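Local coordinates for protein glycerol-3-phosphate dehydrogenase [NAD(+)] (PDB 6IUY) that probably interconverts dihydroxyacetone phosphate and glycerol 3-phosphate with NAD(H), and carries a phosphatase-type domain that enables direct conversion of dihydroxyacetone phosphate to glycerol, at residues A[38-43]-A[116-121]; A[127-132]-A[150-155]. All blocks are in the same frame, centred on the assembly; numbering follows the deposited sequence.

Contact 1 of 2, residues A[38-43]-A[116-121]; sequences VCFDVD and NLIAAL. With MG (magnesium ion), chain F.
Strand 38-40 and helix 116-121 run nearly antiparallel, with short axes 152° apart and 11.1 Å from each other at closest approach. The nearest backbones are those of Val38 and Leu121, whose CA atoms are 8.2 Å apart. This is helix-on-sheet packing in a Rossmann-like haloacid dehalogenase (HAD) domain. Strand 37-40 lies inside the parallel sheet, between strands 127-131 and 201-205. Helix 114-123 covers one face of it.

The contact is wholly apolar, and all five side chains that meet are buried. Phe40 is the main strand residue. Its CG lies anti to the carbonyl carbon (chi1 -75°), and the ring reaches out to the helix. CG1 of Ile118 sits over one face of this ring, offset toward the rim, 4.2 Å from Phe40 CE1. CD2 of Leu117 meets the ring at its edge and in its plane, 3.9 Å from Phe40 CZ. The side chains of Phe40 and Leu121 point at each other from opposite directions, and Leu121 CD1 also lies near the ring edge. The two methyls of Leu121 have different work. CD1 touches both Phe40 and Val38, while CD2 packs on Val38 CG2. The side chains of Val38 and Leu121 cross at about a right angle. Beyond the contact, Leu117 also rests on helix 247-251.

Past the strand, the chain turns into the magnesium site. Asp41 and Asp43 fit the DxDx(T/V) pattern of HAD enzymes, and Asp206 completes the protein ligands. The Asp41 carboxylate extends to the metal with OD2, while OD1 forms a salt bridge with Lys185. Asp41 OD2 and the backbone O of Asp43 each bind magnesium at 2.1 Å.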
# COMPACT_ATOMS: atom_id res chain seq x y z
N VAL A 38 24.15 -0.27 -29.05
CA VAL A 38 24.92 -0.26 -30.30
C VAL A 38 25.46 1.15 -30.56
O VAL A 38 24.69 2.12 -30.64
CB VAL A 38 24.05 -0.71 -31.50
CG1 VAL A 38 24.89 -0.87 -32.75
CG2 VAL A 38 23.32 -2.00 -31.18
N CYS A 39 26.78 1.28 -30.69
CA CYS A 39 27.39 2.58 -30.99
C CYS A 39 27.79 2.71 -32.46
O CYS A 39 28.51 1.86 -33.00
CB CYS A 39 28.61 2.80 -30.09
SG CYS A 39 28.25 2.59 -28.34
N PHE A 40 27.33 3.77 -33.11
CA PHE A 40 27.62 3.94 -34.53
C PHE A 40 28.63 5.06 -34.75
O PHE A 40 28.49 6.16 -34.20
CB PHE A 40 26.34 4.25 -35.32
CG PHE A 40 25.44 3.07 -35.53
CD1 PHE A 40 24.67 2.57 -34.50
CD2 PHE A 40 25.34 2.48 -36.78
CE1 PHE A 40 23.83 1.48 -34.69
CE2 PHE A 40 24.50 1.39 -36.99
CZ PHE A 40 23.74 0.89 -35.95
N ASP A 41 29.64 4.78 -35.58
CA ASP A 41 30.50 5.83 -36.08
C ASP A 41 29.67 6.62 -37.06
O ASP A 41 28.77 6.06 -37.68
CB ASP A 41 31.75 5.26 -36.75
CG ASP A 41 32.61 6.34 -37.41
OD1 ASP A 41 33.04 7.30 -36.73
OD2 ASP A 41 32.84 6.22 -38.63
N VAL A 42 29.94 7.92 -37.20
CA VAL A 42 29.21 8.76 -38.15
C VAL A 42 29.75 8.62 -39.57
O VAL A 42 29.08 8.09 -40.47
CB VAL A 42 29.26 10.24 -37.74
CG1 VAL A 42 28.75 11.12 -38.87
CG2 VAL A 42 28.46 10.47 -36.48
N ASP A 43 30.99 9.07 -39.75
CA ASP A 43 31.63 9.14 -41.07
C ASP A 43 31.82 7.80 -41.77
O ASP A 43 32.65 6.97 -41.39
CB ASP A 43 32.98 9.84 -40.93
CG ASP A 43 32.83 11.29 -40.49
OD1 ASP A 43 33.07 11.59 -39.30
OD2 ASP A 43 32.45 12.12 -41.34
N ASN A 116 16.20 2.66 -40.89
CA ASN A 116 15.39 1.50 -40.51
C ASN A 116 16.05 0.65 -39.43
O ASN A 116 15.38 0.11 -38.56
CB ASN A 116 15.08 0.61 -41.73
CG ASN A 116 14.08 1.25 -42.68
OD1 ASN A 116 13.42 2.23 -42.34
ND2 ASN A 116 13.97 0.68 -43.88
N LEU A 117 17.37 0.51 -39.50
CA LEU A 117 18.08 -0.29 -38.50
C LEU A 117 18.07 0.38 -37.13
O LEU A 117 17.82 -0.27 -36.11
CB LEU A 117 19.52 -0.54 -38.94
CG LEU A 117 20.41 -1.12 -37.85
CD1 LEU A 117 19.81 -2.38 -37.28
CD2 LEU A 117 21.79 -1.40 -38.42
N ILE A 118 18.35 1.68 -37.10
CA ILE A 118 18.43 2.38 -35.83
C ILE A 118 17.03 2.44 -35.19
O ILE A 118 16.90 2.24 -33.98
CB ILE A 118 19.05 3.79 -36.02
CG1 ILE A 118 20.57 3.65 -36.24
CG2 ILE A 118 18.79 4.67 -34.80
CD1 ILE A 118 21.29 4.92 -36.69
N ALA A 119 16.00 2.68 -36.00
CA ALA A 119 14.61 2.67 -35.51
C ALA A 119 14.24 1.34 -34.88
O ALA A 119 13.60 1.29 -33.82
CB ALA A 119 13.65 2.99 -36.63
N ALA A 120 14.64 0.25 -35.53
CA ALA A 120 14.39 -1.08 -35.03
C ALA A 120 15.05 -1.30 -33.67
O ALA A 120 14.43 -1.84 -32.74
CB ALA A 120 14.89 -2.12 -36.03
N LEU A 121 16.31 -0.90 -33.55
CA LEU A 121 17.04 -1.06 -32.30
C LEU A 121 16.31 -0.30 -31.18
O LEU A 121 16.06 -0.85 -30.11
CB LEU A 121 18.49 -0.59 -32.44
CG LEU A 121 19.39 -1.42 -33.36
CD1 LEU A 121 20.64 -0.64 -33.76
CD2 LEU A 121 19.78 -2.76 -32.72
MG MG F . 34.30 6.54 -40.16

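Contact 2 of 2, residues A[127-132]-A[150-155]; sequences EVFLIS and AKNVFC
Leu130 and Ile131 pair with Val153 and Phe154 as neighbouring parallel strands, the two ends of a beta-alpha-beta unit whose helix is 136-145. The strand hydrogen bonds are Phe154 N to Leu130 O at 2.9 Å and Ser132 N to Phe154 O at 3.0 Å. A weak one joins Leu130 N to Asn152 O. CA-H...O contacts from Val153 to Leu130 O and from Ile131 to Phe154 O run beside them.

Side-chain polar bonds gather at Asn152. Its ND2 gives one bond to Glu127 OE2 (2.8 Å) and a straighter one to Val128 O (3.1 Å, 163° at the hydrogen). Both acceptors lie close to the amide plane. Yet each is met from above its own plane, 48° out of it at the carboxylate. A water donates to Glu127 OE1 and to Asn152 OD1, bridging the two side chains.

Aromatic and apolar contacts fill the rest. The Asn152 amide stacks on the Phe129 ring with the planes 19° apart. Its ND2 lies over one face, toward the rim. Phe129 CD1 in turn meets the edge of the Phe154 ring, 3.8 Å from CE1. Leu130 and Val153 lie on the sheet face opposite Ile131 and Phe154, against helix 136-145.

At the far end Ser132 OG is 3.4 Å from Cys155 SG. The Ser132 hydroxyl is hydrogen-bonded to Gly134 N, and the Ser132 side chain lies near Asp41 and Asp43 of the magnesium site. Asn152 thus continues the strand pairing with its side chain: two donor bonds, the water and the ring stack together fix the rotation of its buried amide.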
# COMPACT_ATOMS: atom_id res chain seq x y z
N GLU A 127 19.74 0.77 -26.59
CA GLU A 127 20.15 2.18 -26.68
C GLU A 127 21.20 2.39 -27.76
O GLU A 127 22.14 1.60 -27.90
CB GLU A 127 20.68 2.71 -25.34
CG GLU A 127 19.62 3.49 -24.55
CD GLU A 127 19.91 4.98 -24.43
OE1 GLU A 127 20.75 5.33 -23.58
OE2 GLU A 127 19.31 5.79 -25.18
N VAL A 128 21.02 3.46 -28.52
CA VAL A 128 21.87 3.76 -29.65
C VAL A 128 22.70 5.01 -29.38
O VAL A 128 22.19 6.03 -28.90
CB VAL A 128 21.04 3.94 -30.94
CG1 VAL A 128 21.87 4.62 -32.03
CG2 VAL A 128 20.50 2.57 -31.39
N PHE A 129 24.00 4.90 -29.66
CA PHE A 129 24.93 6.02 -29.55
C PHE A 129 25.62 6.32 -30.87
O PHE A 129 25.92 5.42 -31.67
CB PHE A 129 25.99 5.73 -28.49
CG PHE A 129 25.46 5.59 -27.11
CD1 PHE A 129 25.47 6.67 -26.24
CD2 PHE A 129 24.99 4.37 -26.66
CE1 PHE A 129 24.99 6.54 -24.96
CE2 PHE A 129 24.51 4.23 -25.38
CZ PHE A 129 24.51 5.32 -24.52
N LEU A 130 25.89 7.60 -31.10
CA LEU A 130 26.87 8.01 -32.08
C LEU A 130 28.19 8.31 -31.37
O LEU A 130 28.22 9.04 -30.37
CB LEU A 130 26.38 9.23 -32.85
CG LEU A 130 25.01 9.08 -33.50
CD1 LEU A 130 24.58 10.36 -34.18
CD2 LEU A 130 25.03 7.94 -34.49
N ILE A 131 29.29 7.73 -31.86
CA ILE A 131 30.63 8.06 -31.38
C ILE A 131 31.52 8.42 -32.57
O ILE A 131 31.78 7.58 -33.43
CB ILE A 131 31.27 6.91 -30.57
CG1 ILE A 131 30.35 6.44 -29.45
CG2 ILE A 131 32.62 7.35 -30.00
CD1 ILE A 131 30.94 5.30 -28.61
N SER A 132 31.99 9.66 -32.61
CA SER A 132 32.67 10.19 -33.78
C SER A 132 33.92 10.97 -33.39
O SER A 132 34.02 11.51 -32.28
CB SER A 132 31.73 11.07 -34.60
OG SER A 132 32.43 12.02 -35.38
N ALA A 150 21.23 14.25 -27.89
CA ALA A 150 22.58 14.79 -27.82
C ALA A 150 23.33 14.13 -26.65
O ALA A 150 24.55 14.01 -26.66
CB ALA A 150 22.55 16.31 -27.66
N LYS A 151 22.57 13.69 -25.66
CA LYS A 151 23.11 13.00 -24.51
C LYS A 151 23.86 11.74 -24.94
O LYS A 151 24.76 11.25 -24.24
CB LYS A 151 21.97 12.65 -23.54
CG LYS A 151 22.37 11.77 -22.37
CD LYS A 151 21.13 11.25 -21.61
CE LYS A 151 20.37 12.37 -20.89
NZ LYS A 151 19.44 11.80 -19.86
N ASN A 152 23.49 11.22 -26.10
CA ASN A 152 24.06 9.97 -26.58
C ASN A 152 25.11 10.17 -27.69
O ASN A 152 25.63 9.20 -28.26
CB ASN A 152 22.95 9.05 -27.09
CG ASN A 152 22.10 8.48 -25.96
OD1 ASN A 152 22.07 9.02 -24.85
ND2 ASN A 152 21.43 7.37 -26.24
N VAL A 153 25.41 11.43 -27.99
CA VAL A 153 26.38 11.75 -29.02
C VAL A 153 27.72 12.08 -28.37
O VAL A 153 27.83 13.09 -27.67
CB VAL A 153 25.93 12.94 -29.88
CG1 VAL A 153 26.96 13.21 -30.98
CG2 VAL A 153 24.57 12.68 -30.48
N PHE A 154 28.71 11.21 -28.57
CA PHE A 154 30.07 11.46 -28.09
C PHE A 154 30.94 12.00 -29.23
O PHE A 154 31.33 11.26 -30.13
CB PHE A 154 30.67 10.19 -27.49
CG PHE A 154 30.06 9.83 -26.16
CD1 PHE A 154 28.89 9.09 -26.10
CD2 PHE A 154 30.64 10.25 -24.98
CE1 PHE A 154 28.32 8.77 -24.88
CE2 PHE A 154 30.07 9.93 -23.75
CZ PHE A 154 28.91 9.19 -23.71
N CYS A 155 31.24 13.29 -29.18
CA CYS A 155 31.89 13.97 -30.30
C CYS A 155 32.28 15.40 -29.95
O CYS A 155 31.42 16.20 -29.61
CB CYS A 155 30.95 13.98 -31.51
SG CYS A 155 31.73 14.40 -33.10
O HOH W 1 20.72 7.98 -22.91

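Overall arrangement
After helix 26-33 the chain lays down strand 37-40 and the magnesium-binding turn. A long excursion, helical in part and without strands, then leads to helix 114-123, where contact 1 closes the loop. Strand 127-131 follows and joins the sheet beside strand 37-40. The chain next passes through helix 136-145, and contact 2 closes this shorter loop at strand 153-154, at one edge of the sheet. The two loops stand in series and neither nest nor cross. Backbone pairing of Phe40 with Phe129 and Ile131 joins them. Contact 1 fixes a helix to the sheet, and contact 2 extends the sheet to that edge.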